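Local coordinates for protein activated BY transcription factor SSRB (PDB 2WNW) that belongs to glycosyl hydrolase family 30, pairing a TIM barrel with a beta sandwich, and goes by the name SrfJ, at residues H40-I45 / A381-S386; R375-G380 / E404-V409. All coordinates share one frame; numbering follows the deposited sequence.

Contact 1: residues H40-I45 / A381-S386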
ATOM      1  N   HIS A  40       8.244   2.110  15.721  1.00 21.09           N
ATOM      2  CA  HIS A  40       7.610   3.121  14.885  1.00 22.14           C
ATOM      3  C   HIS A  40       6.107   2.866  14.839  1.00 22.02           C
ATOM      4  O   HIS A  40       5.621   2.067  14.038  1.00 21.19           O
ATOM      5  CB  HIS A  40       8.211   3.113  13.479  1.00 22.00           C
ATOM      6  CG  HIS A  40       9.645   3.544  13.444  1.00 24.94           C
ATOM      7  ND1 HIS A  40      10.073   4.740  13.979  1.00 26.47           N
ATOM      8  CD2 HIS A  40      10.750   2.933  12.955  1.00 24.93           C
ATOM      9  CE1 HIS A  40      11.381   4.846  13.823  1.00 25.58           C
ATOM     10  NE2 HIS A  40      11.815   3.764  13.205  1.00 26.28           N
ATOM     11  N   ALA A  41       5.383   3.556  15.715  1.00 21.33           N
ATOM     12  CA  ALA A  41       3.938   3.406  15.814  1.00 21.83           C
ATOM     13  C   ALA A  41       3.187   4.313  14.851  1.00 21.53           C
ATOM     14  O   ALA A  41       3.600   5.441  14.580  1.00 21.84           O
ATOM     15  CB  ALA A  41       3.487   3.678  17.246  1.00 23.96           C
ATOM     16  N   LEU A  42       2.074   3.808  14.334  1.00 20.90           N
ATOM     17  CA  LEU A  42       1.264   4.573  13.403  1.00 19.76           C
ATOM     18  C   LEU A  42      -0.051   4.991  14.073  1.00 19.89           C
ATOM     19  O   LEU A  42      -0.037   5.451  15.219  1.00 19.98           O
ATOM     20  CB  LEU A  42       1.038   3.751  12.127  1.00 18.61           C
ATOM     21  CG  LEU A  42       2.355   3.301  11.466  1.00 19.50           C
ATOM     22  CD1 LEU A  42       2.075   2.454  10.236  1.00 19.16           C
ATOM     23  CD2 LEU A  42       3.185   4.524  11.090  1.00 20.91           C
ATOM     24  N   GLN A  43      -1.180   4.829  13.389  1.00 18.91           N
ATOM     25  CA  GLN A  43      -2.460   5.253  13.959  1.00 18.50           C
ATOM     26  C   GLN A  43      -2.991   4.379  15.092  1.00 18.83           C
ATOM     27  O   GLN A  43      -2.664   3.194  15.188  1.00 19.06           O
ATOM     28  CB  GLN A  43      -3.533   5.354  12.866  1.00 17.62           C
ATOM     29  CG  GLN A  43      -4.281   4.053  12.585  1.00 17.09           C
ATOM     30  CD  GLN A  43      -3.535   3.114  11.651  1.00 17.05           C
ATOM     31  OE1 GLN A  43      -2.341   3.274  11.407  1.00 17.15           O
ATOM     32  NE2 GLN A  43      -4.244   2.120  11.128  1.00 16.12           N
ATOM     33  N   GLN A  44      -3.824   4.978  15.942  1.00 18.39           N
ATOM     34  CA  GLN A  44      -4.425   4.271  17.069  1.00 18.04           C
ATOM     35  C   GLN A  44      -5.765   3.680  16.640  1.00 19.00           C
ATOM     36  O   GLN A  44      -6.510   4.300  15.878  1.00 20.02           O
ATOM     37  CB  GLN A  44      -4.641   5.227  18.245  1.00 19.26           C
ATOM     38  CG  GLN A  44      -4.989   4.532  19.548  1.00 20.19           C
ATOM     39  CD  GLN A  44      -4.912   5.465  20.747  1.00 24.11           C
ATOM     40  OE1 GLN A  44      -4.470   5.069  21.826  1.00 26.85           O
ATOM     41  NE2 GLN A  44      -5.348   6.704  20.565  1.00 22.45           N
ATOM     42  N   ILE A  45      -6.072   2.484  17.127  1.00 18.90           N
ATOM     43  CA  ILE A  45      -7.329   1.837  16.776  1.00 19.68           C
ATOM     44  C   ILE A  45      -8.237   1.741  18.000  1.00 20.62           C
ATOM     45  O   ILE A  45      -7.762   1.612  19.129  1.00 19.59           O
ATOM     46  CB  ILE A  45      -7.068   0.439  16.149  1.00 21.09           C
ATOM     47  CG1 ILE A  45      -6.488  -0.526  17.183  1.00 21.25           C
ATOM     48  CG2 ILE A  45      -6.075   0.578  14.988  1.00 18.82           C
ATOM     49  CD1 ILE A  45      -7.536  -1.355  17.891  1.00 21.83           C
ATOM     50  N   ALA A 381      -4.612   0.192  21.067  1.00 18.73           N
ATOM     51  CA  ALA A 381      -3.391  -0.298  20.443  1.00 18.21           C
ATOM     52  C   ALA A 381      -3.084   0.555  19.217  1.00 18.68           C
ATOM     53  O   ALA A 381      -3.969   1.211  18.664  1.00 19.59           O
ATOM     54  CB  ALA A 381      -3.564  -1.762  20.026  1.00 18.48           C
ATOM     55  N   ARG A 382      -1.824   0.561  18.799  1.00 18.96           N
ATOM     56  CA  ARG A 382      -1.440   1.308  17.612  1.00 17.61           C
ATOM     57  C   ARG A 382      -0.867   0.360  16.574  1.00 16.68           C
ATOM     58  O   ARG A 382      -0.231  -0.639  16.910  1.00 16.93           O
ATOM     59  CB  ARG A 382      -0.403   2.390  17.944  1.00 19.76           C
ATOM     60  CG  ARG A 382      -0.993   3.623  18.615  1.00 22.41           C
ATOM     61  CD  ARG A 382       0.046   4.718  18.793  1.00 26.89           C
ATOM     62  NE  ARG A 382      -0.513   5.904  19.442  1.00 28.64           N
ATOM     63  CZ  ARG A 382      -1.151   6.886  18.810  1.00 30.90           C
ATOM     64  NH1 ARG A 382      -1.317   6.846  17.493  1.00 29.32           N
ATOM     65  NH2 ARG A 382      -1.631   7.911  19.503  1.00 30.37           N
ATOM     66  N   VAL A 383      -1.123   0.658  15.307  1.00 16.69           N
ATOM     67  CA  VAL A 383      -0.584  -0.157  14.234  1.00 16.74           C
ATOM     68  C   VAL A 383       0.910   0.148  14.215  1.00 17.39           C
ATOM     69  O   VAL A 383       1.313   1.282  14.471  1.00 18.25           O
ATOM     70  CB  VAL A 383      -1.202   0.231  12.873  1.00 15.31           C
ATOM     71  CG1 VAL A 383      -0.389  -0.375  11.730  1.00 17.89           C
ATOM     72  CG2 VAL A 383      -2.646  -0.249  12.807  1.00 16.44           C
ATOM     73  N   MET A 384       1.733  -0.855  13.940  1.00 17.46           N
ATOM     74  CA  MET A 384       3.172  -0.631  13.888  1.00 20.48           C
ATOM     75  C   MET A 384       3.643  -0.703  12.443  1.00 20.29           C
ATOM     76  O   MET A 384       2.972  -1.285  11.589  1.00 22.47           O
ATOM     77  CB  MET A 384       3.922  -1.686  14.710  1.00 23.14           C
ATOM     78  CG  MET A 384       3.909  -3.080  14.097  1.00 26.11           C
ATOM     79  SD  MET A 384       5.076  -4.200  14.921  1.00 31.26           S
ATOM     80  CE  MET A 384       3.964  -5.294  15.778  1.00 29.45           C
ATOM     81  N   LEU A 385       4.792  -0.101  12.168  1.00 18.31           N
ATOM     82  CA  LEU A 385       5.351  -0.136  10.828  1.00 17.85           C
ATOM     83  C   LEU A 385       5.859  -1.549  10.564  1.00 17.37           C
ATOM     84  O   LEU A 385       6.484  -2.164  11.428  1.00 18.22           O
ATOM     85  CB  LEU A 385       6.519   0.848  10.711  1.00 18.17           C
ATOM     86  CG  LEU A 385       7.334   0.770   9.417  1.00 18.38           C
ATOM     87  CD1 LEU A 385       6.467   1.227   8.245  1.00 20.89           C
ATOM     88  CD2 LEU A 385       8.581   1.644   9.533  1.00 19.81           C
ATOM     89  N   SER A 386       5.575  -2.071   9.377  1.00 16.43           N
ATOM     90  CA  SER A 386       6.048  -3.396   8.996  1.00 16.22           C
ATOM     91  C   SER A 386       6.040  -3.462   7.473  1.00 17.10           C
ATOM     92  O   SER A 386       5.372  -2.657   6.820  1.00 16.79           O
ATOM     93  CB  SER A 386       5.151  -4.494   9.578  1.00 16.61           C
ATOM     94  OG  SER A 386       3.850  -4.467   9.020  1.00 17.29           O
TER
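Strands 41-44 and 382-386 run antiparallel, and backbone hydrogen bonds do most of the joining. Leu42 N donates to Val383 O at 2.6 Å. Val383 N in turn donates to Gln43 O at 3.0 Å, so the bonds of Val383 go to two successive residues. That is a beta bulge: Ala41 faces Met384 and Gln44 faces Arg382, both as non-hydrogen-bonded pairs, with one extra residue on the 41-44 side. The bulge takes Leu42 O out of the backbone pattern, and Arg382 takes it up. The arginine chain is extended from CG to NE and passes Ala41 CB. Its NH1 then donates to Leu42 O at 3.0 Å, with the oxygen near the guanidinium plane. Gln44 CB packs over one face of the same guanidinium. Ala41, Gln44, Arg382 and Met384 share this side of the sheet.

Val383 turns its CB toward strand 41-44 and meets two of its side chains. Its CG2 lies 3.3 Å from Gln43 NE2, and its CG1 is 4.0 Å from Leu42 CD1. The Gln43 chain is bent at chi2 (-82°), which lays the amide across the valine. The same NE2 donates to the carbonyls of Phe321 and Cys325, which fix the amide. Beyond the bulge, Ile45 N gives Ala381 O a nearly straight bond (169°). At the opposite end Leu385 N donates to His40 O, while His40 NE2 bonds Glu250 of the second subunit. The irregular pairing thus keeps its displaced carbonyl bonded through a side chain, and a strand pair of the beta sandwich also reaches the dimer interface.

Contact 2: residues R375-G380 / E404-V409. With PO4 (phosphate ion), chain C.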
ATOM      1  N   ARG A 375      -9.409 -11.176  18.876  1.00 18.92           N
ATOM      2  CA  ARG A 375      -9.085 -11.928  20.083  1.00 19.28           C
ATOM      3  C   ARG A 375      -7.775 -11.477  20.723  1.00 19.75           C
ATOM      4  O   ARG A 375      -7.538 -11.729  21.909  1.00 19.20           O
ATOM      5  CB  ARG A 375      -8.990 -13.427  19.765  1.00 18.89           C
ATOM      6  CG  ARG A 375     -10.276 -14.031  19.216  1.00 19.78           C
ATOM      7  CD  ARG A 375     -10.049 -15.437  18.673  1.00 21.69           C
ATOM      8  NE  ARG A 375      -9.949 -16.441  19.728  1.00 22.69           N
ATOM      9  CZ  ARG A 375     -10.992 -16.949  20.381  1.00 24.58           C
ATOM     10  NH1 ARG A 375     -12.226 -16.552  20.094  1.00 23.46           N
ATOM     11  NH2 ARG A 375     -10.802 -17.870  21.317  1.00 25.40           N
ATOM     12  N   TYR A 376      -6.941 -10.784  19.957  1.00 19.49           N
ATOM     13  CA  TYR A 376      -5.631 -10.377  20.461  1.00 19.77           C
ATOM     14  C   TYR A 376      -5.294  -8.894  20.486  1.00 20.64           C
ATOM     15  O   TYR A 376      -4.422  -8.479  21.249  1.00 20.19           O
ATOM     16  CB  TYR A 376      -4.559 -11.125  19.664  1.00 20.73           C
ATOM     17  CG  TYR A 376      -4.925 -12.574  19.452  1.00 20.52           C
ATOM     18  CD1 TYR A 376      -4.898 -13.484  20.510  1.00 20.93           C
ATOM     19  CD2 TYR A 376      -5.395 -13.016  18.217  1.00 19.35           C
ATOM     20  CE1 TYR A 376      -5.340 -14.793  20.343  1.00 21.86           C
ATOM     21  CE2 TYR A 376      -5.839 -14.318  18.040  1.00 21.34           C
ATOM     22  CZ  TYR A 376      -5.815 -15.200  19.106  1.00 22.88           C
ATOM     23  OH  TYR A 376      -6.308 -16.473  18.943  1.00 22.40           O
ATOM     24  N   VAL A 377      -5.962  -8.097  19.657  1.00 19.04           N
ATOM     25  CA  VAL A 377      -5.693  -6.661  19.611  1.00 18.99           C
ATOM     26  C   VAL A 377      -6.704  -5.925  20.487  1.00 19.92           C
ATOM     27  O   VAL A 377      -7.914  -6.117  20.351  1.00 19.87           O
ATOM     28  CB  VAL A 377      -5.765  -6.136  18.154  1.00 18.44           C
ATOM     29  CG1 VAL A 377      -5.391  -4.665  18.108  1.00 17.84           C
ATOM     30  CG2 VAL A 377      -4.827  -6.951  17.264  1.00 17.92           C
ATOM     31  N   ARG A 378      -6.205  -5.080  21.385  1.00 20.82           N
ATOM     32  CA  ARG A 378      -7.066  -4.346  22.311  1.00 22.21           C
ATOM     33  C   ARG A 378      -7.273  -2.882  21.946  1.00 21.86           C
ATOM     34  O   ARG A 378      -6.460  -2.281  21.242  1.00 19.70           O
ATOM     35  CB  ARG A 378      -6.480  -4.411  23.725  1.00 24.60           C
ATOM     36  CG  ARG A 378      -6.224  -5.815  24.254  1.00 29.62           C
ATOM     37  CD  ARG A 378      -4.871  -5.846  24.948  1.00 36.56           C
ATOM     38  NE  ARG A 378      -4.596  -7.104  25.637  1.00 41.61           N
ATOM     39  CZ  ARG A 378      -3.387  -7.467  26.059  1.00 43.09           C
ATOM     40  NH1 ARG A 378      -2.343  -6.674  25.856  1.00 43.62           N
ATOM     41  NH2 ARG A 378      -3.221  -8.618  26.699  1.00 45.63           N
ATOM     42  N   PRO A 379      -8.374  -2.284  22.433  1.00 21.05           N
ATOM     43  CA  PRO A 379      -8.661  -0.876  22.150  1.00 21.46           C
ATOM     44  C   PRO A 379      -7.476  -0.033  22.609  1.00 21.34           C
ATOM     45  O   PRO A 379      -6.886  -0.314  23.652  1.00 22.34           O
ATOM     46  CB  PRO A 379      -9.910  -0.608  22.985  1.00 22.27           C
ATOM     47  CG  PRO A 379     -10.607  -1.927  22.972  1.00 22.07           C
ATOM     48  CD  PRO A 379      -9.465  -2.892  23.216  1.00 22.14           C
ATOM     49  N   GLY A 380      -7.120   0.983  21.830  1.00 21.12           N
ATOM     50  CA  GLY A 380      -5.999   1.835  22.197  1.00 21.15           C
ATOM     51  C   GLY A 380      -4.671   1.412  21.590  1.00 19.55           C
ATOM     52  O   GLY A 380      -3.703   2.175  21.603  1.00 19.74           O
ATOM     53  N   GLU A 404       2.514  -5.369  24.195  1.00 21.99           N
ATOM     54  CA  GLU A 404       2.504  -6.644  23.487  1.00 23.02           C
ATOM     55  C   GLU A 404       2.458  -6.442  21.976  1.00 22.28           C
ATOM     56  O   GLU A 404       1.620  -5.692  21.475  1.00 20.31           O
ATOM     57  CB  GLU A 404       1.295  -7.483  23.907  1.00 24.80           C
ATOM     58  CG  GLU A 404       1.344  -8.922  23.396  1.00 27.97           C
ATOM     59  CD  GLU A 404       0.067  -9.694  23.683  1.00 29.60           C
ATOM     60  OE1 GLU A 404       0.144 -10.927  23.863  1.00 31.47           O
ATOM     61  OE2 GLU A 404      -1.014  -9.072  23.717  1.00 32.08           O
ATOM     62  N   ARG A 405       3.363  -7.104  21.259  1.00 21.22           N
ATOM     63  CA  ARG A 405       3.396  -7.012  19.804  1.00 20.78           C
ATOM     64  C   ARG A 405       2.446  -8.063  19.225  1.00 20.92           C
ATOM     65  O   ARG A 405       2.377  -9.187  19.718  1.00 20.85           O
ATOM     66  CB  ARG A 405       4.816  -7.256  19.268  1.00 19.61           C
ATOM     67  CG  ARG A 405       5.820  -6.119  19.508  1.00 20.12           C
ATOM     68  CD  ARG A 405       6.544  -6.241  20.852  1.00 19.93           C
ATOM     69  NE  ARG A 405       7.665  -5.309  20.945  1.00 19.25           N
ATOM     70  CZ  ARG A 405       7.549  -4.018  21.235  1.00 19.68           C
ATOM     71  NH1 ARG A 405       6.354  -3.496  21.477  1.00 20.40           N
ATOM     72  NH2 ARG A 405       8.627  -3.245  21.258  1.00 20.58           N
ATOM     73  N   VAL A 406       1.706  -7.689  18.184  1.00 20.86           N
ATOM     74  CA  VAL A 406       0.761  -8.603  17.544  1.00 18.77           C
ATOM     75  C   VAL A 406       0.907  -8.479  16.029  1.00 19.49           C
ATOM     76  O   VAL A 406       0.796  -7.385  15.487  1.00 20.16           O
ATOM     77  CB  VAL A 406      -0.703  -8.255  17.913  1.00 19.00           C
ATOM     78  CG1 VAL A 406      -1.646  -9.272  17.298  1.00 17.67           C
ATOM     79  CG2 VAL A 406      -0.876  -8.219  19.422  1.00 19.30           C
ATOM     80  N   LEU A 407       1.158  -9.595  15.350  1.00 18.27           N
ATOM     81  CA  LEU A 407       1.305  -9.570  13.897  1.00 18.01           C
ATOM     82  C   LEU A 407       0.351 -10.553  13.232  1.00 17.68           C
ATOM     83  O   LEU A 407       0.333 -11.734  13.570  1.00 18.36           O
ATOM     84  CB  LEU A 407       2.742  -9.919  13.489  1.00 17.07           C
ATOM     85  CG  LEU A 407       2.992  -9.884  11.976  1.00 19.49           C
ATOM     86  CD1 LEU A 407       2.974  -8.441  11.504  1.00 18.54           C
ATOM     87  CD2 LEU A 407       4.337 -10.523  11.635  1.00 18.83           C
ATOM     88  N   VAL A 408      -0.440 -10.058  12.286  1.00 16.19           N
ATOM     89  CA  VAL A 408      -1.372 -10.911  11.555  1.00 15.40           C
ATOM     90  C   VAL A 408      -0.793 -11.131  10.157  1.00 16.12           C
ATOM     91  O   VAL A 408      -0.408 -10.175   9.487  1.00 16.04           O
ATOM     92  CB  VAL A 408      -2.765 -10.247  11.412  1.00 15.87           C
ATOM     93  CG1 VAL A 408      -3.693 -11.158  10.627  1.00 17.15           C
ATOM     94  CG2 VAL A 408      -3.351  -9.958  12.785  1.00 16.35           C
ATOM     95  N   VAL A 409      -0.713 -12.390   9.735  1.00 14.24           N
ATOM     96  CA  VAL A 409      -0.188 -12.721   8.414  1.00 15.00           C
ATOM     97  C   VAL A 409      -1.179 -13.646   7.723  1.00 15.44           C
ATOM     98  O   VAL A 409      -1.639 -14.628   8.309  1.00 15.82           O
ATOM     99  CB  VAL A 409       1.185 -13.442   8.495  1.00 15.54           C
ATOM    100  CG1 VAL A 409       1.698 -13.739   7.084  1.00 16.01           C
ATOM    101  CG2 VAL A 409       2.191 -12.578   9.250  1.00 16.22           C
TER
HETATM  102  P   PO4 C1446      11.559  -5.030  20.036  1.00 30.66           P
HETATM  103  O1  PO4 C1446      10.380  -5.934  19.972  1.00 27.83           O
HETATM  104  O2  PO4 C1446      12.731  -5.788  20.545  1.00 29.44           O
HETATM  105  O3  PO4 C1446      11.861  -4.503  18.679  1.00 29.88           O
HETATM  106  O4  PO4 C1446      11.266  -3.895  20.950  1.00 28.79           O
HETATM  107  O   HOH W   1      -3.230 -10.425  22.964  1.00 29.56           O
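Glu404 directs its CB toward the loop 375-380. CG stands anti to the backbone N (chi1 -170°), and the chain stays extended to CD. This carries the carboxylate to the loop, where OE2 does the work. OE2 lies over one face of the Arg378 guanidinium, 3.5 Å from NH1. No N-H of the arginine points at it, so this salt bridge rests on charge alone. The two planar groups are 25° apart. Arg378 NH1 has a further salt-bridge partner in Asp402. A water donates to Glu404 OE2 at 2.7 Å and to Tyr376 O at 2.9 Å, bridging carboxylate and loop backbone. Asn400 ND2 also bonds both of these oxygens. With charge and donors gathered round OE2, the carboxylate is probably kept ionised.

The loop follows helix 365-374 of the TIM-barrel part and leads into strand 382-388 of the beta sandwich, so this contact lies where the two parts adjoin. Val406 supplies the apolar half. Its CG1, anti to the backbone N, meets Val377 CG2 at 3.9 Å and Tyr376 CB at 4.2 Å. The Tyr376 side chain packs on Thr439 and Leu441 of strand 437-442, and Arg375 CB sits over the centre of its ring. Arg405 takes no part in the contact with the loop. Its NE and NH2 grip a phosphate ion, with NH2 2.7 Å from O4 of the phosphate.

How the contacts relate
Contact 1 and contact 2 have centres about 10 Å apart and reach the same sheet. Their segments alternate along the chain. Gly380 is the last residue of the first segment of contact 2, and Ala381 is the first of the second segment of contact 1. The two contacts meet directly where Gly380 N lies 2.8 Å from Ile45 O, a probable hydrogen bond. Ile45 CD1 also packs 3.6 Å from Arg378 O. Met384 CE comes 3.8 Å from Val406 O, on the strand of contact 2. Contact 1 is mainly backbone pairing and touches the second subunit. Contact 2 is side-chain packing and charge, touched by no other protein chain. The phosphate on Arg405 probably comes from the crystallisation liquor.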